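Local coordinates for putative flavoprotein (Bacteroides eggerthii, PDB 4ICI), which binds flavin mononucleotide in a flavodoxin-like fold and probably serves as an electron-transfer or redox flavoprotein, its exact reaction being unknown, at residues K33-V38 / T156-R162; P72-I78 / R104-F109; L115-V120 / L145-E149. All coordinates share one frame; numbering follows the deposited sequence.

Contact 1: K33-V38 / T156-R162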
ATOM      1  N   LYS A  33     -11.773   5.614   3.050  1.00 11.08           N
ATOM      2  CA  LYS A  33     -12.585   6.242   1.999  1.00 12.58           C
ATOM      3  C   LYS A  33     -12.666   5.334   0.764  1.00 12.48           C
ATOM      4  O   LYS A  33     -13.737   5.151   0.179  1.00 14.40           O
ATOM      5  CB  LYS A  33     -12.008   7.594   1.594  1.00 15.12           C
ATOM      6  CG  LYS A  33     -12.064   8.685   2.640  1.00 19.22           C
ATOM      7  CD  LYS A  33     -11.590  10.042   2.064  1.00 26.32           C
ATOM      8  CE  LYS A  33     -11.968  11.211   2.975  1.00 32.29           C
ATOM      9  NZ  LYS A  33     -11.840  12.559   2.296  1.00 34.92           N
ATOM     10  N   LEU A  34     -11.522   4.768   0.364  1.00 12.22           N
ATOM     11  CA  LEU A  34     -11.500   3.851  -0.775  1.00 11.99           C
ATOM     12  C   LEU A  34     -12.392   2.632  -0.543  1.00 13.07           C
ATOM     13  O   LEU A  34     -13.225   2.275  -1.384  1.00 13.39           O
ATOM     14  CB  LEU A  34     -10.058   3.451  -1.072  1.00 12.18           C
ATOM     15  CG  LEU A  34      -9.835   2.472  -2.208  1.00 12.42           C
ATOM     16  CD1 LEU A  34     -10.447   2.953  -3.524  1.00 13.56           C
ATOM     17  CD2 LEU A  34      -8.306   2.299  -2.369  1.00 13.20           C
ATOM     18  N   GLY A  35     -12.231   1.985   0.611  1.00 11.55           N
ATOM     19  CA  GLY A  35     -13.018   0.807   0.912  1.00 11.67           C
ATOM     20  C   GLY A  35     -14.511   1.111   0.960  1.00 12.18           C
ATOM     21  O   GLY A  35     -15.305   0.341   0.433  1.00 14.94           O
ATOM     22  N   ALA A  36     -14.877   2.243   1.574  1.00 13.21           N
ATOM     23  CA  ALA A  36     -16.288   2.691   1.608  1.00 14.88           C
ATOM     24  C   ALA A  36     -16.830   2.883   0.198  1.00 16.96           C
ATOM     25  O   ALA A  36     -17.963   2.472  -0.096  1.00 20.43           O
ATOM     26  CB  ALA A  36     -16.434   3.980   2.424  1.00 15.98           C
ATOM     27  N   ALA A  37     -16.004   3.435  -0.683  1.00 14.99           N
ATOM     28  CA  ALA A  37     -16.469   3.783  -2.030  1.00 15.16           C
ATOM     29  C   ALA A  37     -16.748   2.533  -2.853  1.00 16.23           C
ATOM     30  O   ALA A  37     -17.691   2.501  -3.663  1.00 20.77           O
ATOM     31  CB  ALA A  37     -15.420   4.671  -2.725  1.00 15.92           C
ATOM     32  N   VAL A  38     -15.909   1.518  -2.687  1.00 16.72           N
ATOM     33  CA  VAL A  38     -15.992   0.286  -3.494  1.00 17.88           C
ATOM     34  C   VAL A  38     -16.662  -0.886  -2.788  1.00 17.50           C
ATOM     35  O   VAL A  38     -16.849  -1.939  -3.393  1.00 20.86           O
ATOM     36  CB  VAL A  38     -14.606  -0.134  -4.035  1.00 19.05           C
ATOM     37  CG1 VAL A  38     -13.907   1.067  -4.709  1.00 21.73           C
ATOM     38  CG2 VAL A  38     -13.733  -0.711  -2.933  1.00 18.16           C
ATOM     39  N   THR A 156      -9.125  13.086  -1.492  1.00 19.72           N
ATOM     40  CA  THR A 156      -9.962  12.311  -2.359  1.00 19.61           C
ATOM     41  C   THR A 156     -11.407  12.314  -1.898  1.00 18.49           C
ATOM     42  O   THR A 156     -11.741  12.783  -0.795  1.00 22.62           O
ATOM     43  CB  THR A 156      -9.413  10.853  -2.528  1.00 19.91           C
ATOM     44  OG1 THR A 156      -9.977  10.286  -3.718  1.00 21.85           O
ATOM     45  CG2 THR A 156      -9.725   9.989  -1.335  1.00 20.81           C
ATOM     46  N   ASP A 157     -12.261  11.841  -2.785  1.00 19.17           N
ATOM     47  CA  ASP A 157     -13.670  11.651  -2.520  1.00 19.42           C
ATOM     48  C   ASP A 157     -14.201  10.592  -3.460  1.00 17.84           C
ATOM     49  O   ASP A 157     -13.464  10.067  -4.318  1.00 17.94           O
ATOM     50  CB  ASP A 157     -14.457  12.984  -2.573  1.00 21.46           C
ATOM     51  CG  ASP A 157     -14.435  13.675  -3.921  1.00 26.19           C
ATOM     52  OD1 ASP A 157     -14.252  13.067  -4.983  1.00 22.44           O
ATOM     53  OD2 ASP A 157     -14.690  14.896  -3.931  1.00 37.39           O
ATOM     54  N   GLU A 158     -15.446  10.212  -3.247  1.00 17.15           N
ATOM     55  CA  GLU A 158     -16.047   9.125  -3.950  1.00 17.30           C
ATOM     56  C   GLU A 158     -16.058   9.390  -5.462  1.00 16.32           C
ATOM     57  O   GLU A 158     -15.806   8.485  -6.242  1.00 17.24           O
ATOM     58  CB  GLU A 158     -17.467   8.845  -3.426  1.00 21.20           C
ATOM     59  CG  GLU A 158     -18.105   7.625  -4.006  1.00 28.77           C
ATOM     60  CD  GLU A 158     -19.264   7.107  -3.149  1.00 39.68           C
ATOM     61  OE1 GLU A 158     -19.737   7.847  -2.252  1.00 42.81           O
ATOM     62  OE2 GLU A 158     -19.692   5.957  -3.386  1.00 45.89           O
ATOM     63  N   LYS A 159     -16.370  10.611  -5.882  1.00 15.96           N
ATOM     64  CA  LYS A 159     -16.431  10.923  -7.314  1.00 17.35           C
ATOM     65  C   LYS A 159     -15.068  10.761  -7.968  1.00 14.23           C
ATOM     66  O   LYS A 159     -14.963  10.253  -9.097  1.00 15.44           O
ATOM     67  CB  LYS A 159     -16.964  12.345  -7.563  1.00 18.87           C
ATOM     68  CG  LYS A 159     -18.446  12.517  -7.273  1.00 22.70           C
ATOM     69  CD  LYS A 159     -18.850  13.971  -7.393  1.00 29.00           C
ATOM     70  CE  LYS A 159     -20.353  14.117  -7.164  1.00 38.13           C
ATOM     71  NZ  LYS A 159     -20.778  15.538  -6.909  1.00 45.03           N
ATOM     72  N   ALA A 160     -14.022  11.173  -7.276  1.00 14.45           N
ATOM     73  CA  ALA A 160     -12.677  11.052  -7.830  1.00 14.26           C
ATOM     74  C   ALA A 160     -12.237   9.587  -7.856  1.00 13.53           C
ATOM     75  O   ALA A 160     -11.584   9.145  -8.812  1.00 13.26           O
ATOM     76  CB  ALA A 160     -11.702  11.911  -7.059  1.00 16.28           C
ATOM     77  N   ILE A 161     -12.577   8.833  -6.815  1.00 13.59           N
ATOM     78  CA  ILE A 161     -12.263   7.404  -6.777  1.00 12.99           C
ATOM     79  C   ILE A 161     -12.963   6.683  -7.917  1.00 12.98           C
ATOM     80  O   ILE A 161     -12.344   5.898  -8.641  1.00 14.36           O
ATOM     81  CB  ILE A 161     -12.600   6.773  -5.405  1.00 14.90           C
ATOM     82  CG1 ILE A 161     -11.628   7.313  -4.344  1.00 15.03           C
ATOM     83  CG2 ILE A 161     -12.613   5.216  -5.507  1.00 15.45           C
ATOM     84  CD1 ILE A 161     -12.043   7.101  -2.876  1.00 16.82           C
ATOM     85  N   ARG A 162     -14.247   6.969  -8.117  1.00 13.69           N
ATOM     86  CA  ARG A 162     -14.983   6.299  -9.168  1.00 14.66           C
ATOM     87  C   ARG A 162     -14.397   6.607 -10.544  1.00 14.24           C
ATOM     88  O   ARG A 162     -14.319   5.721 -11.383  1.00 13.81           O
ATOM     89  CB  ARG A 162     -16.479   6.636  -9.079  1.00 18.78           C
ATOM     90  CG  ARG A 162     -17.074   6.057  -7.797  1.00 26.62           C
ATOM     91  CD  ARG A 162     -18.603   6.031  -7.803  1.00 38.90           C
ATOM     92  NE  ARG A 162     -19.109   5.580  -6.507  1.00 49.27           N
ATOM     93  CZ  ARG A 162     -19.033   4.328  -6.043  1.00 55.94           C
ATOM     94  NH1 ARG A 162     -18.472   3.348  -6.764  1.00 58.86           N
ATOM     95  NH2 ARG A 162     -19.531   4.047  -4.841  1.00 55.20           N
TER
HETATM   96  O   HOH W   1      -9.282  12.832   1.462  1.00 26.08           O
HETATM   97  O   HOH W   2     -14.145  12.768   1.085  1.00 39.59           O
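Ile161 reaches across to helix 26-38 with both of its branches, and the two are used differently. Its CG2 meets methyl groups: Leu34 CD1 at 3.7 Å and Ala37 CB at 4.0 Å, with Val38 CG1 a looser neighbour. CG1 stands anti to the carbonyl carbon (chi1 -69°), which carries CD1 along the helix surface to the backbone around Lys33 O and Leu34 CA. Leu34 and Ile161 approach at a slant, branch against branch.

Polar contacts flank this apolar centre. At one end the extended chain of Lys33 slides past Thr156 in the opposite direction, CD beside the CG2 methyl, and its NZ donates to Thr156 O at 3.1 Å, tilted from the carbonyl plane. Two waters accept from the same ammonium: one also takes Thr156 N, the other donates to Thr156 O, so the link is doubled through solvent. At the other end Arg162 brings its guanidinium to the last turn of helix 26-38; NH2 lies 2.7 Å from Ala37 O, a weak bond because it is strongly bent (117°). Glu158, one turn before, pairs with the guanidinium through OE2, though the modelled distance to NH2 is too short to trust in detail, while its CG brushes Ala37 CB. Asp157 N-caps helix 158-168, its OD1 taking Ala160 N at 3.0 Å.

The short helical segments cross at -73° with their axes 9.8 Å apart. Both helices cover one side of the parallel sheet: Leu34 also touches Trp164 and, on strand 16-20, Val18, while Val38 packs on Leu165 and Ile16.

Contact 2: P72-I78 / R104-F109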
ATOM      1  N   PRO A  72      17.201  -2.567   0.721  1.00 10.51           N
ATOM      2  CA  PRO A  72      16.075  -3.069  -0.046  1.00 11.19           C
ATOM      3  C   PRO A  72      15.683  -4.515   0.193  1.00 11.70           C
ATOM      4  O   PRO A  72      14.608  -4.945  -0.312  1.00 12.61           O
ATOM      5  CB  PRO A  72      16.489  -2.852  -1.493  1.00 13.94           C
ATOM      6  CG  PRO A  72      17.846  -2.517  -1.506  1.00 18.37           C
ATOM      7  CD  PRO A  72      18.306  -2.131  -0.134  1.00 12.86           C
ATOM      8  N   LYS A  73      16.500  -5.257   0.942  1.00 11.50           N
ATOM      9  CA  LYS A  73      16.156  -6.639   1.238  0.50 11.85           C
ATOM     10  C   LYS A  73      15.466  -6.770   2.611  1.00 11.36           C
ATOM     11  O   LYS A  73      15.008  -7.857   2.973  1.00 13.26           O
ATOM     12  CB  LYS A  73      17.397  -7.544   1.153  0.50 12.12           C
ATOM     13  CG  LYS A  73      17.856  -7.779  -0.282  0.50 11.55           C
ATOM     14  CD  LYS A  73      19.081  -8.628  -0.401  0.50 13.29           C
ATOM     15  CE  LYS A  73      18.748 -10.042  -0.033  0.50 13.18           C
ATOM     16  NZ  LYS A  73      17.890 -10.625  -1.094  0.50 18.36           N
HETATM   17  N   MSE A  74      15.384  -5.680   3.375  1.00 10.55           N
HETATM   18  CA  MSE A  74      14.753  -5.770   4.678  0.60 10.61           C
HETATM   19  C   MSE A  74      13.247  -6.002   4.511  1.00  9.95           C
HETATM   20  O   MSE A  74      12.592  -5.471   3.587  1.00 10.97           O
HETATM   21  CB  MSE A  74      15.019  -4.546   5.521  0.60 11.59           C
HETATM   22  CG  MSE A  74      14.649  -4.800   6.972  0.60 12.36           C
HETATM   23 SE   MSE A  74      15.081  -3.267   8.020  0.45 17.77          SE
HETATM   24  CE  MSE A  74      16.809  -2.913   7.447  0.60 14.80           C
ATOM     25  N   ARG A  75      12.712  -6.838   5.410  1.00 10.33           N
ATOM     26  CA  ARG A  75      11.322  -7.263   5.394  1.00  9.69           C
ATOM     27  C   ARG A  75      10.715  -7.140   6.796  1.00 10.34           C
ATOM     28  O   ARG A  75      10.649  -8.104   7.555  1.00 11.72           O
ATOM     29  CB  ARG A  75      11.164  -8.679   4.836  1.00 10.83           C
ATOM     30  CG  ARG A  75      11.637  -8.804   3.382  1.00 11.28           C
ATOM     31  CD  ARG A  75      10.736  -8.073   2.426  1.00 10.06           C
ATOM     32  NE  ARG A  75      11.138  -8.236   1.031  1.00 10.28           N
ATOM     33  CZ  ARG A  75      11.947  -7.405   0.361  1.00 10.09           C
ATOM     34  NH1 ARG A  75      12.459  -6.328   0.933  1.00 11.09           N
ATOM     35  NH2 ARG A  75      12.204  -7.651  -0.922  1.00 13.02           N
ATOM     36  N   PRO A  76      10.293  -5.915   7.134  1.00  8.91           N
ATOM     37  CA  PRO A  76       9.698  -5.709   8.454  1.00  9.50           C
ATOM     38  C   PRO A  76       8.565  -6.675   8.692  1.00 10.02           C
ATOM     39  O   PRO A  76       7.726  -6.886   7.830  1.00 10.11           O
ATOM     40  CB  PRO A  76       9.233  -4.250   8.388  1.00  9.88           C
ATOM     41  CG  PRO A  76      10.151  -3.577   7.405  1.00  9.91           C
ATOM     42  CD  PRO A  76      10.315  -4.664   6.343  1.00  9.28           C
ATOM     43  N   ALA A  77       8.561  -7.280   9.872  1.00 10.19           N
ATOM     44  CA  ALA A  77       7.640  -8.352  10.184  1.00  9.90           C
ATOM     45  C   ALA A  77       6.208  -7.836  10.340  1.00  9.86           C
ATOM     46  O   ALA A  77       5.957  -6.731  10.876  1.00 10.50           O
ATOM     47  CB  ALA A  77       8.083  -9.058  11.460  1.00 13.22           C
ATOM     48  N   ILE A  78       5.272  -8.639   9.844  1.00 10.58           N
ATOM     49  CA  ILE A  78       3.832  -8.373   9.927  1.00 10.61           C
ATOM     50  C   ILE A  78       3.241  -9.250  11.042  1.00 11.68           C
ATOM     51  O   ILE A  78       3.557 -10.439  11.134  1.00 12.48           O
ATOM     52  CB  ILE A  78       3.129  -8.620   8.570  1.00 10.19           C
ATOM     53  CG1 ILE A  78       3.573  -7.571   7.535  1.00 10.17           C
ATOM     54  CG2 ILE A  78       1.588  -8.639   8.728  1.00 12.72           C
ATOM     55  CD1 ILE A  78       3.178  -7.897   6.063  1.00 12.69           C
ATOM     56  N   ARG A 104       9.190  -0.814   3.301  1.00  8.60           N
ATOM     57  CA  ARG A 104       9.556  -2.206   3.078  1.00  8.56           C
ATOM     58  C   ARG A 104       8.543  -3.223   3.597  1.00  8.12           C
ATOM     59  O   ARG A 104       8.507  -4.346   3.110  1.00  7.95           O
ATOM     60  CB  ARG A 104      10.942  -2.500   3.626  1.00 10.14           C
ATOM     61  CG  ARG A 104      12.079  -1.579   3.175  1.00 14.72           C
ATOM     62  CD  ARG A 104      12.225  -1.428   1.720  1.00 16.16           C
ATOM     63  NE  ARG A 104      13.432  -0.673   1.375  1.00 13.35           N
ATOM     64  CZ  ARG A 104      13.738  -0.291   0.135  1.00 11.59           C
ATOM     65  NH1 ARG A 104      12.920  -0.597  -0.875  1.00 14.12           N
ATOM     66  NH2 ARG A 104      14.897   0.310  -0.097  1.00 12.91           N
ATOM     67  N   ILE A 105       7.697  -2.826   4.546  1.00  8.07           N
ATOM     68  CA  ILE A 105       6.637  -3.738   4.981  1.00  8.70           C
ATOM     69  C   ILE A 105       5.653  -4.078   3.854  1.00  8.04           C
ATOM     70  O   ILE A 105       5.019  -5.114   3.874  1.00  9.18           O
ATOM     71  CB  ILE A 105       5.904  -3.197   6.252  1.00  8.43           C
ATOM     72  CG1 ILE A 105       5.180  -4.324   7.012  1.00 10.22           C
ATOM     73  CG2 ILE A 105       5.002  -2.013   5.882  1.00 10.30           C
ATOM     74  CD1 ILE A 105       4.676  -3.915   8.386  1.00 11.45           C
ATOM     75  N   ILE A 106       5.574  -3.215   2.840  1.00  8.25           N
ATOM     76  CA  ILE A 106       4.778  -3.534   1.661  1.00  8.48           C
ATOM     77  C   ILE A 106       5.382  -4.738   0.914  1.00  9.07           C
ATOM     78  O   ILE A 106       4.651  -5.616   0.453  1.00  9.28           O
ATOM     79  CB  ILE A 106       4.605  -2.305   0.744  1.00  8.46           C
ATOM     80  CG1 ILE A 106       3.805  -1.210   1.478  1.00  8.67           C
ATOM     81  CG2 ILE A 106       3.910  -2.711  -0.555  1.00 10.19           C
ATOM     82  CD1 ILE A 106       2.418  -1.635   2.086  1.00  9.76           C
ATOM     83  N   ASN A 107       6.702  -4.782   0.829  1.00  8.55           N
ATOM     84  CA  ASN A 107       7.371  -5.954   0.276  1.00  9.22           C
ATOM     85  C   ASN A 107       7.079  -7.204   1.129  1.00  8.70           C
ATOM     86  O   ASN A 107       6.830  -8.296   0.607  1.00  9.79           O
ATOM     87  CB  ASN A 107       8.882  -5.738   0.155  1.00  9.14           C
ATOM     88  CG  ASN A 107       9.241  -4.520  -0.678  1.00  9.11           C
ATOM     89  OD1 ASN A 107       9.294  -3.390  -0.168  1.00 11.74           O
ATOM     90  ND2 ASN A 107       9.484  -4.736  -1.972  1.00 11.52           N
ATOM     91  N   THR A 108       7.114  -7.060   2.465  1.00  8.86           N
ATOM     92  CA  THR A 108       6.766  -8.205   3.318  1.00  8.98           C
ATOM     93  C   THR A 108       5.348  -8.705   3.007  1.00  8.53           C
ATOM     94  O   THR A 108       5.124  -9.918   2.864  1.00  9.73           O
ATOM     95  CB  THR A 108       6.848  -7.862   4.806  1.00  8.82           C
ATOM     96  OG1 THR A 108       8.091  -7.191   5.039  1.00  9.91           O
ATOM     97  CG2 THR A 108       6.689  -9.110   5.676  1.00 10.30           C
ATOM     98  N   PHE A 109       4.413  -7.774   2.839  1.00  8.63           N
ATOM     99  CA  PHE A 109       3.053  -8.129   2.509  1.00  9.24           C
ATOM    100  C   PHE A 109       2.947  -8.888   1.179  1.00  9.70           C
ATOM    101  O   PHE A 109       2.345  -9.988   1.105  1.00 10.52           O
ATOM    102  CB  PHE A 109       2.154  -6.883   2.448  1.00  9.79           C
ATOM    103  CG  PHE A 109       0.792  -7.183   1.895  1.00  9.77           C
ATOM    104  CD1 PHE A 109      -0.129  -7.903   2.636  1.00 12.48           C
ATOM    105  CD2 PHE A 109       0.427  -6.738   0.608  1.00 10.76           C
ATOM    106  CE1 PHE A 109      -1.375  -8.210   2.110  1.00 12.21           C
ATOM    107  CE2 PHE A 109      -0.811  -7.068   0.103  1.00 12.03           C
ATOM    108  CZ  PHE A 109      -1.693  -7.793   0.849  1.00 12.92           C
TER
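Arg75 and Arg104 lay their guanidinium groups flat against the opposing segment, on Asn107 and Pro72 respectively. That of Arg75 has Asn107 CB over the centre of one face, 3.4 Å above the plane, and the Asn107 amide continues the stack with its plane turned by 25°. At its edge, in the plane, NH1 donates to Pro72 O and also to Met74 O, both at 2.8 Å and fairly straight. The donor stands above each carbonyl plane, away from the lone-pair directions. The guanidinium of Arg104 in turn carries Pro72 CA over the centre of a face, while its NE and NH2 bond to Glu68 O and Met69 O at the end of helix 64-70.

The bend of the Arg75 chain at chi2 (-69°) folds its head back over its own loop and onto Asn107. Further along, Pro76 sets CD and CG against Arg104 and Ile105, CD 3.5 Å from Arg104 CB. Thr108 OG1 donates to Pro76 O at 2.8 Å: chi1 of -48° puts OG1 anti to the carbonyl carbon, facing that oxygen, and the CG2 methyl turns to Ile78 CD1. Ile78 closes the row, CG1 against Ile105 CG1 at 3.7 Å and CD1 on the backbone of Phe109.

Chemically, a single hydrogen bond, Thr108 to Pro76 O, crosses the contact; the rest is face and apolar packing. Arg75 braces the loop's own carbonyls, while Arg104 ties the helix to the end of helix 64-70. Arg75 also salt-bridges Glu111 through NE, which probably offsets the proximity of the Arg104 charge, and Asn107 ND2 is engaged by Tyr142 OH.

Contact 3: L115-V120 / L145-E149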
ATOM      1  N   LEU A 115      -0.670 -13.319  -4.669  1.00 16.06           N
ATOM      2  CA  LEU A 115      -1.431 -12.333  -5.412  1.00 15.54           C
ATOM      3  C   LEU A 115      -1.499 -12.690  -6.901  1.00 16.44           C
ATOM      4  O   LEU A 115      -2.041 -11.925  -7.707  1.00 15.32           O
ATOM      5  CB  LEU A 115      -0.809 -10.946  -5.214  1.00 15.57           C
ATOM      6  CG  LEU A 115      -0.785 -10.466  -3.753  1.00 13.56           C
ATOM      7  CD1 LEU A 115      -0.050  -9.132  -3.691  1.00 16.68           C
ATOM      8  CD2 LEU A 115      -2.194 -10.337  -3.156  1.00 16.79           C
ATOM      9  N   LYS A 116      -0.978 -13.862  -7.250  1.00 18.31           N
ATOM     10  CA  LYS A 116      -1.116 -14.413  -8.607  1.00 21.52           C
ATOM     11  C   LYS A 116      -2.568 -14.469  -9.055  1.00 18.34           C
ATOM     12  O   LYS A 116      -3.443 -14.883  -8.297  1.00 22.06           O
ATOM     13  CB  LYS A 116      -0.493 -15.816  -8.656  1.00 25.27           C
ATOM     14  CG  LYS A 116      -0.614 -16.539  -9.999  1.00 28.41           C
ATOM     15  CD  LYS A 116       0.216 -17.834 -10.036  1.00 37.94           C
ATOM     16  CE  LYS A 116      -0.438 -18.936  -9.239  1.00 44.49           C
ATOM     17  NZ  LYS A 116       0.140 -20.270  -9.578  1.00 48.88           N
ATOM     18  N   GLY A 117      -2.823 -13.975 -10.267  1.00 19.65           N
ATOM     19  CA  GLY A 117      -4.151 -13.981 -10.837  1.00 20.77           C
ATOM     20  C   GLY A 117      -5.019 -12.795 -10.490  1.00 19.01           C
ATOM     21  O   GLY A 117      -6.019 -12.573 -11.145  1.00 23.61           O
ATOM     22  N   LYS A 118      -4.629 -12.017  -9.492  1.00 15.91           N
ATOM     23  CA  LYS A 118      -5.407 -10.895  -9.037  1.00 16.05           C
ATOM     24  C   LYS A 118      -5.002  -9.596  -9.731  1.00 13.46           C
ATOM     25  O   LYS A 118      -3.900  -9.457 -10.271  1.00 18.00           O
ATOM     26  CB  LYS A 118      -5.237 -10.727  -7.526  1.00 15.08           C
ATOM     27  CG  LYS A 118      -5.504 -11.995  -6.728  1.00 15.64           C
ATOM     28  CD  LYS A 118      -5.491 -11.730  -5.250  1.00 16.59           C
ATOM     29  CE  LYS A 118      -5.437 -13.010  -4.459  1.00 19.44           C
ATOM     30  NZ  LYS A 118      -6.619 -13.853  -4.720  1.00 21.65           N
ATOM     31  N   THR A 119      -5.911  -8.629  -9.706  1.00 14.11           N
ATOM     32  CA  THR A 119      -5.596  -7.270 -10.114  1.00 12.67           C
ATOM     33  C   THR A 119      -5.019  -6.585  -8.880  1.00 10.86           C
ATOM     34  O   THR A 119      -5.659  -6.596  -7.826  1.00 13.76           O
ATOM     35  CB  THR A 119      -6.840  -6.542 -10.615  1.00 15.03           C
ATOM     36  OG1 THR A 119      -7.382  -7.273 -11.721  1.00 20.18           O
ATOM     37  CG2 THR A 119      -6.499  -5.142 -11.052  1.00 17.43           C
ATOM     38  N   VAL A 120      -3.840  -5.958  -9.005  1.00 10.90           N
ATOM     39  CA  VAL A 120      -3.141  -5.333  -7.864  1.00 10.06           C
ATOM     40  C   VAL A 120      -2.955  -3.851  -8.184  1.00  9.48           C
ATOM     41  O   VAL A 120      -2.453  -3.517  -9.257  1.00  9.83           O
ATOM     42  CB  VAL A 120      -1.808  -6.034  -7.585  1.00 11.44           C
ATOM     43  CG1 VAL A 120      -1.151  -5.450  -6.346  1.00 13.00           C
ATOM     44  CG2 VAL A 120      -2.018  -7.595  -7.474  1.00 15.27           C
ATOM     45  N   LEU A 145       3.024  -9.943 -11.295  1.00 11.78           N
ATOM     46  CA  LEU A 145       1.691  -9.510 -10.890  1.00 12.29           C
ATOM     47  C   LEU A 145       1.009  -8.641 -11.917  1.00 10.88           C
ATOM     48  O   LEU A 145       1.666  -7.972 -12.723  1.00 12.51           O
ATOM     49  CB  LEU A 145       1.745  -8.767  -9.536  1.00 11.57           C
ATOM     50  CG  LEU A 145       2.385  -9.559  -8.400  1.00 11.23           C
ATOM     51  CD1 LEU A 145       2.350  -8.740  -7.089  1.00 13.17           C
ATOM     52  CD2 LEU A 145       1.690 -10.920  -8.219  1.00 14.51           C
ATOM     53  N   ASN A 146      -0.323  -8.632 -11.848  1.00 11.30           N
ATOM     54  CA  ASN A 146      -1.133  -7.810 -12.760  1.00 10.92           C
ATOM     55  C   ASN A 146      -1.374  -6.421 -12.161  1.00 11.02           C
ATOM     56  O   ASN A 146      -2.401  -6.161 -11.545  1.00 12.98           O
ATOM     57  CB  ASN A 146      -2.448  -8.486 -13.121  1.00 12.35           C
ATOM     58  CG  ASN A 146      -3.272  -7.655 -14.083  1.00 11.69           C
ATOM     59  OD1 ASN A 146      -2.714  -6.911 -14.876  1.00 13.42           O
ATOM     60  ND2 ASN A 146      -4.605  -7.760 -13.992  1.00 15.25           N
ATOM     61  N   TRP A 147      -0.388  -5.554 -12.320  1.00 11.39           N
ATOM     62  CA  TRP A 147      -0.430  -4.199 -11.766  1.00  9.95           C
ATOM     63  C   TRP A 147      -1.238  -3.274 -12.634  1.00 10.38           C
ATOM     64  O   TRP A 147      -1.096  -3.278 -13.854  1.00 13.47           O
ATOM     65  CB  TRP A 147       0.970  -3.631 -11.669  1.00 11.01           C
ATOM     66  CG  TRP A 147       1.845  -4.307 -10.655  1.00  9.76           C
ATOM     67  CD1 TRP A 147       2.804  -5.240 -10.888  1.00 10.04           C
ATOM     68  CD2 TRP A 147       1.894  -4.024  -9.261  1.00  9.91           C
ATOM     69  NE1 TRP A 147       3.411  -5.594  -9.729  1.00 11.01           N
ATOM     70  CE2 TRP A 147       2.872  -4.866  -8.700  1.00  9.43           C
ATOM     71  CE3 TRP A 147       1.172  -3.179  -8.412  1.00 10.95           C
ATOM     72  CZ2 TRP A 147       3.185  -4.845  -7.337  1.00 10.82           C
ATOM     73  CZ3 TRP A 147       1.479  -3.161  -7.070  1.00 11.26           C
ATOM     74  CH2 TRP A 147       2.471  -3.981  -6.544  1.00 10.84           C
ATOM     75  N   LYS A 148      -2.061  -2.461 -11.998  1.00 10.20           N
ATOM     76  CA  LYS A 148      -2.717  -1.340 -12.654  1.00 10.90           C
ATOM     77  C   LYS A 148      -2.258  -0.059 -12.027  1.00 10.95           C
ATOM     78  O   LYS A 148      -1.652  -0.073 -10.958  1.00 12.31           O
ATOM     79  CB  LYS A 148      -4.236  -1.493 -12.616  1.00 11.33           C
ATOM     80  CG  LYS A 148      -4.795  -2.690 -13.421  1.00 15.42           C
ATOM     81  CD  LYS A 148      -6.327  -2.700 -13.525  1.00 19.31           C
ATOM     82  CE  LYS A 148      -6.845  -3.706 -14.570  1.00 21.91           C
ATOM     83  NZ  LYS A 148      -8.349  -3.686 -14.737  1.00 20.80           N
ATOM     84  N   GLU A 149      -2.541   1.057 -12.696  1.00 11.25           N
ATOM     85  CA  GLU A 149      -2.089   2.356 -12.266  0.65 10.53           C
ATOM     86  C   GLU A 149      -2.874   2.825 -11.040  1.00 10.69           C
ATOM     87  O   GLU A 149      -4.115   2.790 -11.022  1.00 12.18           O
ATOM     88  CB  GLU A 149      -2.238   3.353 -13.418  0.65 12.03           C
ATOM     89  CG  GLU A 149      -1.268   3.092 -14.567  0.65 15.39           C
ATOM     90  CD  GLU A 149       0.152   3.385 -14.178  0.65 21.64           C
ATOM     91  OE1 GLU A 149       0.413   4.531 -13.775  0.65 24.01           O
ATOM     92  OE2 GLU A 149       0.995   2.458 -14.280  0.65 29.59           O
TER
HETATM   93  O   HOH W   3      -1.539 -10.553 -10.110  1.00 16.67           O
HETATM   94  O   HOH W   4      -6.252 -10.244 -12.907  1.00 26.22           O
HETATM   95  O   HOH W   5      -9.447  -5.525 -12.797  1.00 28.54           O
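Trp147 leans its indole over Val120 on the neighbouring strand. Its CB lies 4.2 Å from Val120 O, and CG, set anti to the carbonyl carbon (chi1 -68°), turns the ring so that its six-membered part follows the valine. CE3 touches both Val120 O and CG1, CZ3 comes closest to CG1 at 3.6 Å, and CH2, the next ring atom, still meets the same methyl. The result is a CH-pi contact, with CG1 3.9 Å from the centroid and 26° off the ring normal. At the other end of the indole, NE1 donates to Tyr142 O, and the ring also touches Leu138, Lys139 and Ile110. With an alanine in place of Trp147 the ring over Val120 CG1 is gone, which is likely to open a gap beside helix 132-141 and leave Tyr142 O without its indole N-H.

The strands are parallel neighbours joined by helix 132-141, the last beta-alpha-beta crossover of the flavodoxin-like sheet, with 146-152 at its edge. Val120 N donates to Asn146 O at 2.9 Å, and Lys148 N answers to Val120 O at 3.0 Å, nearly straight at 162°; Trp147 CA-H adds a contact to that same oxygen.

Before the strand, the type II turn Leu115-Lys118 places Leu115 CB against Leu145 CD2. A water bridges the turn to the strand, donating to Leu115 O and Lys118 O and accepting from Asn146 N. Thr119 CG2 presses tightly on Lys148 CD (3.5 Å), and a further water joins Thr119 OG1 to Lys148 NZ, whose main partner is Ile168 O.

In the fold
Each contact has a buried part and an exposed rim. In contact 1, two helices on one side of the sheet bury Leu34, Ala37 and Ile161 between solvent-facing Lys33 and Arg162. Contact 3 is a strand pair held by backbone bonds and an aromatic lid, Val120 buried and Asn146 exposed. Contact 2, nearest the chain's centre, has most of its helix side buried and fixes an irregular loop through flat guanidinium packing, apolar contact and one threonine-to-carbonyl bond. Contacts 1 and 2 lie on opposite sides of that centre, their own centres about 27 Å apart. Strand 146-152 of contact 3 leads into helix 158-168 of contact 1, and helix 104-112 of contact 2 into strand 119-125 of contact 3.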